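L-lysine 6-oxidase (Marinomonas mediterranea, PDB 3WEU) oxidises the epsilon-amino group of L-lysine with a cysteine tryptophylquinone cofactor, releasing ammonium and the hydrogen peroxide that makes it antibacterial. Local coordinates at residues Phe99-Gly104 against Pro446-Ile451; Asn105-Arg110 against Ser456-Val461; Tyr467-Tyr472 against Thr494-Gly499. All coordinates share one frame; numbering follows the deposited sequence.

Contact 1 of 3, residues Phe99-Gly104 against Pro446-Ile451. With SO4 (sulfate ion), chain C.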
loop_
_atom_site.group_PDB
_atom_site.type_symbol
_atom_site.label_atom_id
_atom_site.label_comp_id
_atom_site.label_asym_id
_atom_site.label_seq_id
_atom_site.Cartn_x
_atom_site.Cartn_y
_atom_site.Cartn_z
ATOM N N PHE A 99 5.021 18.937 11.723
ATOM C CA PHE A 99 4.848 20.258 11.180
ATOM C C PHE A 99 3.382 20.495 10.778
ATOM O O PHE A 99 2.786 19.767 10.001
ATOM C CB PHE A 99 5.786 20.536 9.989
ATOM C CG PHE A 99 5.731 21.998 9.558
ATOM C CD1 PHE A 99 6.340 22.979 10.327
ATOM C CD2 PHE A 99 5.008 22.362 8.440
ATOM C CE1 PHE A 99 6.260 24.300 9.981
ATOM C CE2 PHE A 99 4.916 23.703 8.114
ATOM C CZ PHE A 99 5.555 24.645 8.860
ATOM N N ARG A 100 2.791 21.512 11.401
ATOM C CA ARG A 100 1.471 21.994 11.107
ATOM C C ARG A 100 1.410 23.485 10.824
ATOM O O ARG A 100 0.759 24.265 11.584
ATOM C CB ARG A 100 0.581 21.663 12.297
ATOM C CG ARG A 100 0.257 20.173 12.296
ATOM C CD ARG A 100 -0.736 19.923 13.397
ATOM N NE ARG A 100 -1.228 18.542 13.432
ATOM C CZ ARG A 100 -2.211 18.127 14.232
ATOM N NH1 ARG A 100 -2.771 18.951 15.111
ATOM N NH2 ARG A 100 -2.613 16.862 14.154
ATOM N N GLU A 101 2.113 23.894 9.749
ATOM C CA GLU A 101 2.144 25.248 9.381
ATOM C C GLU A 101 2.511 26.159 10.546
ATOM O O GLU A 101 3.572 25.965 11.171
ATOM C CB GLU A 101 0.834 25.596 8.672
ATOM C CG GLU A 101 0.556 24.707 7.485
ATOM C CD GLU A 101 -0.053 23.344 7.853
ATOM O OE1 GLU A 101 -1.083 23.281 8.571
ATOM O OE2 GLU A 101 0.553 22.353 7.435
ATOM N N LEU A 102 1.672 27.142 10.855
ATOM C CA LEU A 102 2.047 28.155 11.808
ATOM C C LEU A 102 1.760 27.789 13.262
ATOM O O LEU A 102 2.123 28.555 14.182
ATOM C CB LEU A 102 1.376 29.451 11.490
ATOM C CG LEU A 102 1.946 30.448 10.503
ATOM C CD1 LEU A 102 3.429 30.623 10.309
ATOM C CD2 LEU A 102 1.096 31.052 9.438
ATOM N N ASN A 103 1.194 26.595 13.465
ATOM C CA ASN A 103 0.932 26.168 14.863
ATOM C C ASN A 103 2.245 25.952 15.527
ATOM O O ASN A 103 3.164 25.270 14.983
ATOM C CB ASN A 103 0.102 24.910 14.898
ATOM C CG ASN A 103 -1.340 25.158 14.409
ATOM O OD1 ASN A 103 -2.164 25.817 15.076
ATOM N ND2 ASN A 103 -1.596 24.740 13.208
ATOM N N GLY A 104 2.349 26.498 16.732
ATOM C CA GLY A 104 3.586 26.410 17.460
ATOM C C GLY A 104 4.388 27.653 17.429
ATOM O O GLY A 104 5.298 27.794 18.206
ATOM N N PRO A 446 8.369 32.320 1.843
ATOM C CA PRO A 446 7.552 31.903 2.948
ATOM C C PRO A 446 8.249 30.805 3.730
ATOM O O PRO A 446 9.320 30.351 3.344
ATOM C CB PRO A 446 6.285 31.327 2.292
ATOM C CG PRO A 446 6.724 30.900 0.918
ATOM C CD PRO A 446 7.872 31.805 0.543
ATOM N N MET A 447 7.628 30.402 4.824
ATOM C CA MET A 447 8.136 29.361 5.683
ATOM C C MET A 447 6.977 28.430 6.093
ATOM O O MET A 447 6.304 28.705 7.092
ATOM C CB MET A 447 8.804 30.037 6.891
ATOM C CG MET A 447 10.261 30.444 6.672
ATOM S SD MET A 447 10.885 31.247 8.103
ATOM C CE MET A 447 12.665 31.334 7.748
ATOM N N CYS A 448 6.750 27.393 5.301
ATOM C CA CYS A 448 5.692 26.441 5.470
ATOM C C CYS A 448 6.089 25.007 5.143
ATOM O O CYS A 448 5.358 24.300 4.475
ATOM C CB CYS A 448 4.435 26.887 4.677
ATOM S SG CYS A 448 2.866 26.023 5.135
ATOM N N PRO A 449 7.223 24.555 5.665
ATOM C CA PRO A 449 8.045 25.212 6.638
ATOM C C PRO A 449 9.148 26.070 6.097
ATOM O O PRO A 449 9.732 26.856 6.819
ATOM C CB PRO A 449 8.700 24.018 7.355
ATOM C CG PRO A 449 8.792 22.941 6.386
ATOM C CD PRO A 449 7.600 23.134 5.487
ATOM N N GLY A 450 9.526 25.818 4.862
ATOM C CA GLY A 450 10.711 26.416 4.327
ATOM C C GLY A 450 11.634 25.409 3.752
ATOM O O GLY A 450 11.217 24.282 3.490
ATOM N N ILE A 451 12.895 25.792 3.572
ATOM C CA ILE A 451 13.896 24.832 3.004
ATOM C C ILE A 451 14.982 24.614 4.040
ATOM O O ILE A 451 14.993 23.569 4.687
ATOM C CB ILE A 451 14.490 25.341 1.688
ATOM C CG1 ILE A 451 13.411 25.372 0.595
ATOM C CG2 ILE A 451 15.655 24.480 1.254
ATOM C CD1 ILE A 451 12.848 24.048 0.225
HETATM S S SO4 C . 5.599 15.540 10.017
HETATM O O1 SO4 C . 4.183 15.377 10.513
HETATM O O2 SO4 C . 6.390 14.524 10.832
HETATM O O3 SO4 C . 5.693 15.143 8.565
HETATM O O4 SO4 C . 6.135 16.970 10.104
#
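Beside the tryptophylquinone site, a type II' beta turn from Arg-100 to Asn-103 meets the loop 446-451, and the ring of Phe-99 lies against Pro-449. The proline's CB sits over one ring face, 3.6 Å from the centroid of the Phe-99 ring and 16° off its normal, a CH-pi contact that suits a flat ring paired with a rigid one. CG of Phe-99 stands anti to the backbone N (chi1 -172°), on the side of the carbonyl carbon. The ring's CE2 comes within 3.5 Å of the carbonyl carbon of Cys-448. The opposite face of the ring carries the backbone N of Glu-101. Next to it, Glu-101 CG touches Cys-448 SG at 3.5 Å, while its buried carboxylate is held through OE1 by Tyr-392 and Ser-387. Arg-100 O closes the turn with a double grip, taking Asn-103 N at 3.0 Å and Asn-103 ND2 at 2.9 Å. No hydrogen bond joins the two segments. The polar backbone of 446-451 faces the cofactor instead: Pro-446 O and Cys-448 N both bond to the quinone residue at position 581. With cis peptides before Pro-446 and Pro-449, this is a sharply kinked loop lining the cysteine tryptophylquinone site, backed by an aromatic ring.

Contact 2 of 3, residues Asn105-Arg110 against Ser456-Val461. With EDO (1,2-ethanediol), chain I; SO4 (sulfate ion), chain E.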
loop_
_atom_site.group_PDB
_atom_site.type_symbol
_atom_site.label_atom_id
_atom_site.label_comp_id
_atom_site.label_asym_id
_atom_site.label_seq_id
_atom_site.Cartn_x
_atom_site.Cartn_y
_atom_site.Cartn_z
ATOM N N ASN A 105 4.039 28.578 16.534
ATOM C CA ASN A 105 4.767 29.854 16.374
ATOM C C ASN A 105 4.275 30.916 17.360
ATOM O O ASN A 105 3.138 31.453 17.254
ATOM C CB ASN A 105 4.608 30.337 14.916
ATOM C CG ASN A 105 5.431 31.567 14.586
ATOM O OD1 ASN A 105 5.873 32.322 15.437
ATOM N ND2 ASN A 105 5.562 31.810 13.272
ATOM N N LEU A 106 5.147 31.260 18.295
ATOM C CA LEU A 106 4.786 32.101 19.446
ATOM C C LEU A 106 4.713 33.568 19.109
ATOM O O LEU A 106 4.279 34.389 19.921
ATOM C CB LEU A 106 5.729 31.833 20.631
ATOM C CG LEU A 106 5.610 30.445 21.214
ATOM C CD1 LEU A 106 6.684 30.047 22.175
ATOM C CD2 LEU A 106 4.279 30.334 21.895
ATOM N N LEU A 107 5.111 33.927 17.885
ATOM C CA LEU A 107 4.870 35.240 17.424
ATOM C C LEU A 107 3.396 35.558 17.324
ATOM O O LEU A 107 3.055 36.741 17.288
ATOM C CB LEU A 107 5.563 35.539 16.089
ATOM C CG LEU A 107 7.094 35.452 16.214
ATOM C CD1 LEU A 107 7.710 35.402 14.815
ATOM C CD2 LEU A 107 7.628 36.616 16.979
ATOM N N TYR A 108 2.553 34.552 17.252
ATOM C CA TYR A 108 1.091 34.760 17.199
ATOM C C TYR A 108 0.432 34.683 18.609
ATOM O O TYR A 108 -0.806 34.658 18.750
ATOM C CB TYR A 108 0.430 33.720 16.275
ATOM C CG TYR A 108 0.843 33.916 14.827
ATOM C CD1 TYR A 108 2.078 33.427 14.368
ATOM C CD2 TYR A 108 0.052 34.607 13.952
ATOM C CE1 TYR A 108 2.448 33.585 13.060
ATOM C CE2 TYR A 108 0.455 34.849 12.664
ATOM C CZ TYR A 108 1.648 34.319 12.224
ATOM O OH TYR A 108 2.080 34.571 10.950
ATOM N N GLY A 109 1.270 34.602 19.616
ATOM C CA GLY A 109 0.815 34.545 20.994
ATOM C C GLY A 109 0.806 33.174 21.587
ATOM O O GLY A 109 0.934 32.144 20.914
ATOM N N ARG A 110 0.698 33.134 22.910
ATOM C CA ARG A 110 0.757 31.862 23.607
ATOM C C ARG A 110 -0.352 30.949 23.256
ATOM O O ARG A 110 -0.239 29.754 23.404
ATOM C CB ARG A 110 0.815 32.082 25.114
ATOM C CG ARG A 110 2.213 32.491 25.550
ATOM C CD ARG A 110 2.287 32.875 27.022
ATOM N NE ARG A 110 1.470 34.058 27.239
ATOM C CZ ARG A 110 1.200 34.557 28.435
ATOM N NH1 ARG A 110 1.708 33.977 29.533
ATOM N NH2 ARG A 110 0.432 35.632 28.524
ATOM N N SER A 456 10.989 29.842 13.411
ATOM C CA SER A 456 11.701 30.189 14.648
ATOM C C SER A 456 12.733 31.244 14.420
ATOM O O SER A 456 13.083 31.991 15.319
ATOM C CB SER A 456 12.302 28.914 15.282
ATOM O OG SER A 456 13.218 28.251 14.429
ATOM N N LEU A 457 13.281 31.330 13.206
ATOM C CA LEU A 457 14.267 32.355 12.956
ATOM C C LEU A 457 13.750 33.760 12.945
ATOM O O LEU A 457 14.536 34.740 12.940
ATOM C CB LEU A 457 14.969 32.089 11.631
ATOM C CG LEU A 457 16.105 31.071 11.564
ATOM C CD1 LEU A 457 17.312 31.679 12.179
ATOM C CD2 LEU A 457 15.784 29.739 12.190
ATOM N N GLN A 458 12.431 33.905 12.874
ATOM C CA GLN A 458 11.812 35.188 12.980
ATOM C C GLN A 458 11.631 35.639 14.445
ATOM O O GLN A 458 11.301 36.802 14.710
ATOM C CB GLN A 458 10.425 35.171 12.326
ATOM C CG GLN A 458 10.489 35.109 10.799
ATOM C CD GLN A 458 9.115 34.941 10.206
ATOM O OE1 GLN A 458 8.155 35.613 10.617
ATOM N NE2 GLN A 458 8.987 33.980 9.274
ATOM N N ASN A 459 11.865 34.739 15.337
ATOM C CA ASN A 459 11.618 35.019 16.755
ATOM C C ASN A 459 12.814 35.619 17.474
ATOM O O ASN A 459 13.806 34.970 17.578
ATOM C CB ASN A 459 11.181 33.773 17.462
ATOM C CG ASN A 459 10.504 34.114 18.777
ATOM O OD1 ASN A 459 10.861 35.115 19.382
ATOM N ND2 ASN A 459 9.479 33.370 19.145
ATOM N N PRO A 460 12.733 36.894 17.886
ATOM C CA PRO A 460 13.897 37.497 18.417
ATOM C C PRO A 460 14.447 36.810 19.660
ATOM O O PRO A 460 15.657 37.001 19.942
ATOM C CB PRO A 460 13.446 38.907 18.810
ATOM C CG PRO A 460 11.968 38.829 18.941
ATOM C CD PRO A 460 11.595 37.815 17.899
ATOM N N VAL A 461 13.615 36.041 20.349
ATOM C CA VAL A 461 14.121 35.410 21.592
ATOM C C VAL A 461 15.209 34.348 21.386
ATOM O O VAL A 461 15.875 33.951 22.342
ATOM C CB VAL A 461 13.009 34.844 22.464
ATOM C CG1 VAL A 461 11.882 35.868 22.699
ATOM C CG2 VAL A 461 12.507 33.541 21.911
HETATM C C1 EDO I . 8.134 36.427 21.599
HETATM O O1 EDO I . 8.962 36.742 20.472
HETATM C C2 EDO I . 7.336 35.154 21.473
HETATM O O2 EDO I . 8.221 34.012 21.575
HETATM S S SO4 E . 0.120 36.409 24.483
HETATM O O1 SO4 E . -0.857 37.011 23.538
HETATM O O2 SO4 E . -0.390 36.711 25.851
HETATM O O3 SO4 E . 0.191 34.959 24.333
HETATM O O4 SO4 E . 1.534 36.834 24.256
HETATM O O HOH W 1 6.231 34.120 11.780
HETATM O O HOH W 2 7.980 30.554 18.066
#
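Leu-107 has the most surface buried here, followed by Asn-459 and Gln-458, and its two methyls divide the work. CD1 rests on the aliphatic start of Gln-458, 3.7 Å from its CB, the two side chains crossing at about a right angle. CD2 meets other partners, 4.2 Å from Asn-459 CG and equally far from Pro-460 CD. A branched leucine thus spans two neighbours at once.

Asn-459 OD1 also accepts from its own backbone, taking Val-461 N at 3.1 Å, with the donor above the carbonyl plane, in an Asx turn. The same amide grips a 1,2-ethanediol, probably from the crystallisation liquor: ND2 gives a nearly straight bond to its O2 (2.8 Å, 171°), and OD1 accepts from its O1. Asn-105 makes a matching Asx turn, OD1 taking the N-H of Leu-107, so an asparagine shapes the backbone on both sides of the contact.

Gln-458 sends an extended chain beyond CG to a water that donates to its OE1 at 2.7 Å and accepts from Asn-105 ND2 at 2.8 Å. No direct hydrogen bond crosses between the segments; water carries the polar link, this one firmly and a second between Leu-106 N and Asn-459 ND2 with a weak bond to the amide.

A 3-10 turn at 106-108 faces a loop whose 3-10 pieces, 456-458 and 460-461, are separated at Asn-459. Pro-460 and Gln-458 border helix 261-272, while Leu-106 and Asn-459 touch Cys-490 of helix 489-492.

Contact 3 of 3, residues Tyr467-Tyr472 against Thr494-Gly499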
loop_
_atom_site.group_PDB
_atom_site.type_symbol
_atom_site.label_atom_id
_atom_site.label_comp_id
_atom_site.label_asym_id
_atom_site.label_seq_id
_atom_site.Cartn_x
_atom_site.Cartn_y
_atom_site.Cartn_z
ATOM N N TYR A 467 21.646 38.961 14.052
ATOM C CA TYR A 467 22.423 37.941 13.345
ATOM C C TYR A 467 23.099 36.907 14.239
ATOM O O TYR A 467 23.848 36.091 13.739
ATOM C CB TYR A 467 23.464 38.567 12.404
ATOM C CG TYR A 467 22.893 39.114 11.093
ATOM C CD1 TYR A 467 22.302 40.368 11.061
ATOM C CD2 TYR A 467 22.937 38.367 9.900
ATOM C CE1 TYR A 467 21.767 40.905 9.895
ATOM C CE2 TYR A 467 22.405 38.889 8.744
ATOM C CZ TYR A 467 21.860 40.161 8.728
ATOM O OH TYR A 467 21.328 40.730 7.578
ATOM N N GLN A 468 22.941 37.005 15.563
ATOM C CA GLN A 468 23.690 36.115 16.468
ATOM C C GLN A 468 22.829 35.232 17.300
ATOM O O GLN A 468 22.087 35.742 18.143
ATOM C CB GLN A 468 24.456 36.967 17.428
ATOM C CG GLN A 468 25.653 37.668 16.905
ATOM C CD GLN A 468 26.390 38.332 18.089
ATOM O OE1 GLN A 468 26.157 38.001 19.311
ATOM N NE2 GLN A 468 27.235 39.275 17.754
ATOM N N ILE A 469 22.945 33.936 17.083
ATOM C CA ILE A 469 22.142 32.951 17.780
ATOM C C ILE A 469 22.614 32.851 19.238
ATOM O O ILE A 469 23.801 32.679 19.488
ATOM C CB ILE A 469 22.247 31.585 17.130
ATOM C CG1 ILE A 469 21.728 31.649 15.680
ATOM C CG2 ILE A 469 21.518 30.526 17.963
ATOM C CD1 ILE A 469 20.262 32.096 15.512
ATOM N N LYS A 470 21.677 32.982 20.158
ATOM C CA LYS A 470 21.960 32.767 21.578
ATOM C C LYS A 470 22.124 31.329 21.872
ATOM O O LYS A 470 21.302 30.501 21.488
ATOM C CB LYS A 470 20.732 33.295 22.370
ATOM C CG LYS A 470 20.943 33.290 23.900
ATOM C CD LYS A 470 19.636 33.657 24.596
ATOM C CE LYS A 470 19.389 35.148 24.721
ATOM N NZ LYS A 470 17.928 35.472 24.628
ATOM N N HIS A 471 23.182 30.976 22.585
ATOM C CA HIS A 471 23.453 29.641 22.932
ATOM C C HIS A 471 22.859 29.324 24.326
ATOM O O HIS A 471 22.979 30.124 25.250
ATOM C CB HIS A 471 24.966 29.447 23.068
ATOM C CG HIS A 471 25.702 29.461 21.776
ATOM N ND1 HIS A 471 26.769 28.621 21.528
ATOM C CD2 HIS A 471 25.594 30.269 20.687
ATOM C CE1 HIS A 471 27.263 28.865 20.328
ATOM N NE2 HIS A 471 26.567 29.863 19.788
ATOM N N TYR A 472 22.190 28.212 24.422
ATOM C CA TYR A 472 21.771 27.643 25.694
ATOM C C TYR A 472 22.904 26.726 26.193
ATOM O O TYR A 472 23.242 25.770 25.546
ATOM C CB TYR A 472 20.588 26.818 25.501
ATOM C CG TYR A 472 19.983 26.183 26.751
ATOM C CD1 TYR A 472 19.448 26.965 27.772
ATOM C CD2 TYR A 472 19.902 24.807 26.853
ATOM C CE1 TYR A 472 18.851 26.364 28.875
ATOM C CE2 TYR A 472 19.316 24.195 27.938
ATOM C CZ TYR A 472 18.792 24.984 28.927
ATOM O OH TYR A 472 18.228 24.337 29.962
ATOM N N THR A 494 16.028 31.233 26.510
ATOM C CA THR A 494 17.397 31.252 27.094
ATOM C C THR A 494 18.450 30.643 26.147
ATOM O O THR A 494 19.581 30.334 26.563
ATOM C CB THR A 494 17.387 30.433 28.397
ATOM O OG1 THR A 494 16.711 29.185 28.174
ATOM C CG2 THR A 494 16.676 31.253 29.498
ATOM N N GLY A 495 18.068 30.439 24.875
ATOM C CA GLY A 495 19.042 30.088 23.838
ATOM C C GLY A 495 18.707 28.836 23.122
ATOM O O GLY A 495 17.794 28.128 23.481
ATOM N N CYS A 496 19.539 28.511 22.121
ATOM C CA CYS A 496 19.318 27.321 21.335
ATOM C C CYS A 496 20.281 26.232 21.698
ATOM O O CYS A 496 21.418 26.494 22.014
ATOM C CB CYS A 496 19.518 27.644 19.840
ATOM S SG CYS A 496 18.383 28.934 19.305
ATOM N N GLU A 497 19.845 25.018 21.472
ATOM C CA GLU A 497 20.692 23.866 21.574
ATOM C C GLU A 497 20.980 23.435 20.156
ATOM O O GLU A 497 20.186 23.745 19.280
ATOM C CB GLU A 497 19.929 22.726 22.182
ATOM C CG GLU A 497 19.704 22.942 23.659
ATOM C CD GLU A 497 19.137 21.737 24.400
ATOM O OE1 GLU A 497 18.746 20.731 23.784
ATOM O OE2 GLU A 497 19.097 21.842 25.647
ATOM N N PRO A 498 21.988 22.608 19.972
ATOM C CA PRO A 498 22.227 21.888 18.732
ATOM C C PRO A 498 20.968 21.124 18.259
ATOM O O PRO A 498 20.269 20.442 19.023
ATOM C CB PRO A 498 23.363 20.946 19.064
ATOM C CG PRO A 498 24.110 21.615 20.134
ATOM C CD PRO A 498 23.134 22.506 20.883
ATOM N N GLY A 499 20.661 21.274 16.970
ATOM C CA GLY A 499 19.479 20.699 16.402
ATOM C C GLY A 499 18.280 21.636 16.407
ATOM O O GLY A 499 17.306 21.372 15.671
HETATM O O HOH W 3 23.880 25.500 22.999
#
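Backbone meets backbone most tightly where Lys-470 and Tyr-472 flank Cys-496. Cys-496 N donates to Lys-470 O at 2.7 Å, and Tyr-472 N returns a bond to Cys-496 O at 3.1 Å, its N-H lying above the carbonyl plane; together they make a single beta bridge between His-471 and Cys-496. Gly-495 suits the place on two counts: its CA lies 3.3 Å from Lys-470 O, against the backbone of 470-472, and its positive phi is one that glycine takes readily. On the buried side Ile-469 CG2 packs against Cys-496 SG at 3.8 Å, an apolar pair of compact groups. Glu-497 is buried too, its carboxylate in a salt bridge with Lys-92 through OE1 and hydrogen-bonded to Thr-484 through OE2.

The more open side belongs to exposed Thr-494 and the partly exposed Tyr-472 and Lys-470. Tyr-472, with CG anti to its backbone N (chi1 -178°), runs alongside both Thr-494 and Glu-497. Thr-494 sets OG1 3.5 Å from Tyr-472 CD1, while Glu-497 OE2 stands at the ring edge, 3.3 Å from Tyr-472 CE2, the ring and carboxylate planes 32° apart. Arg-487 bonds to Thr-494 OG1 and makes a cation-pi contact with Tyr-472. A water donates to both Tyr-472 O and Cys-496 O. Lys-470 drapes its CD over the 494-495 peptide and carries NZ to Glu-493 O.

Just past strand 468-469, the bridge ties the chain to the loop after helix 489-492. Ile-469 and Cys-496 both lean on Trp-243 of strand 237-247, and Tyr-467 reaches helices 261-272 and 433-439.

How the contacts relate
Contacts 1 and 2 join the same two loops, one after strand 80-91 and the other before strand 468-469, so the N-terminal part of the chain meets the C-terminal domain twice in succession. Contact 1 is buried, its centre about 11 Å from that of the chain, and relies on ring and sulfur packing beside the quinone. Contact 2 lies nearer the surface, where leucine packing is supplemented by bridging water and a 1,2-ethanediol probably from the crystallisation liquor. The two touch at Met-447 and Gln-458, and again at Leu-102 and Tyr-108. Contact 3, partly buried, stays within the C-terminal domain and alone uses direct backbone hydrogen bonds between its segments; it meets contact 2 where Lys-470 NZ approaches Val-461 O.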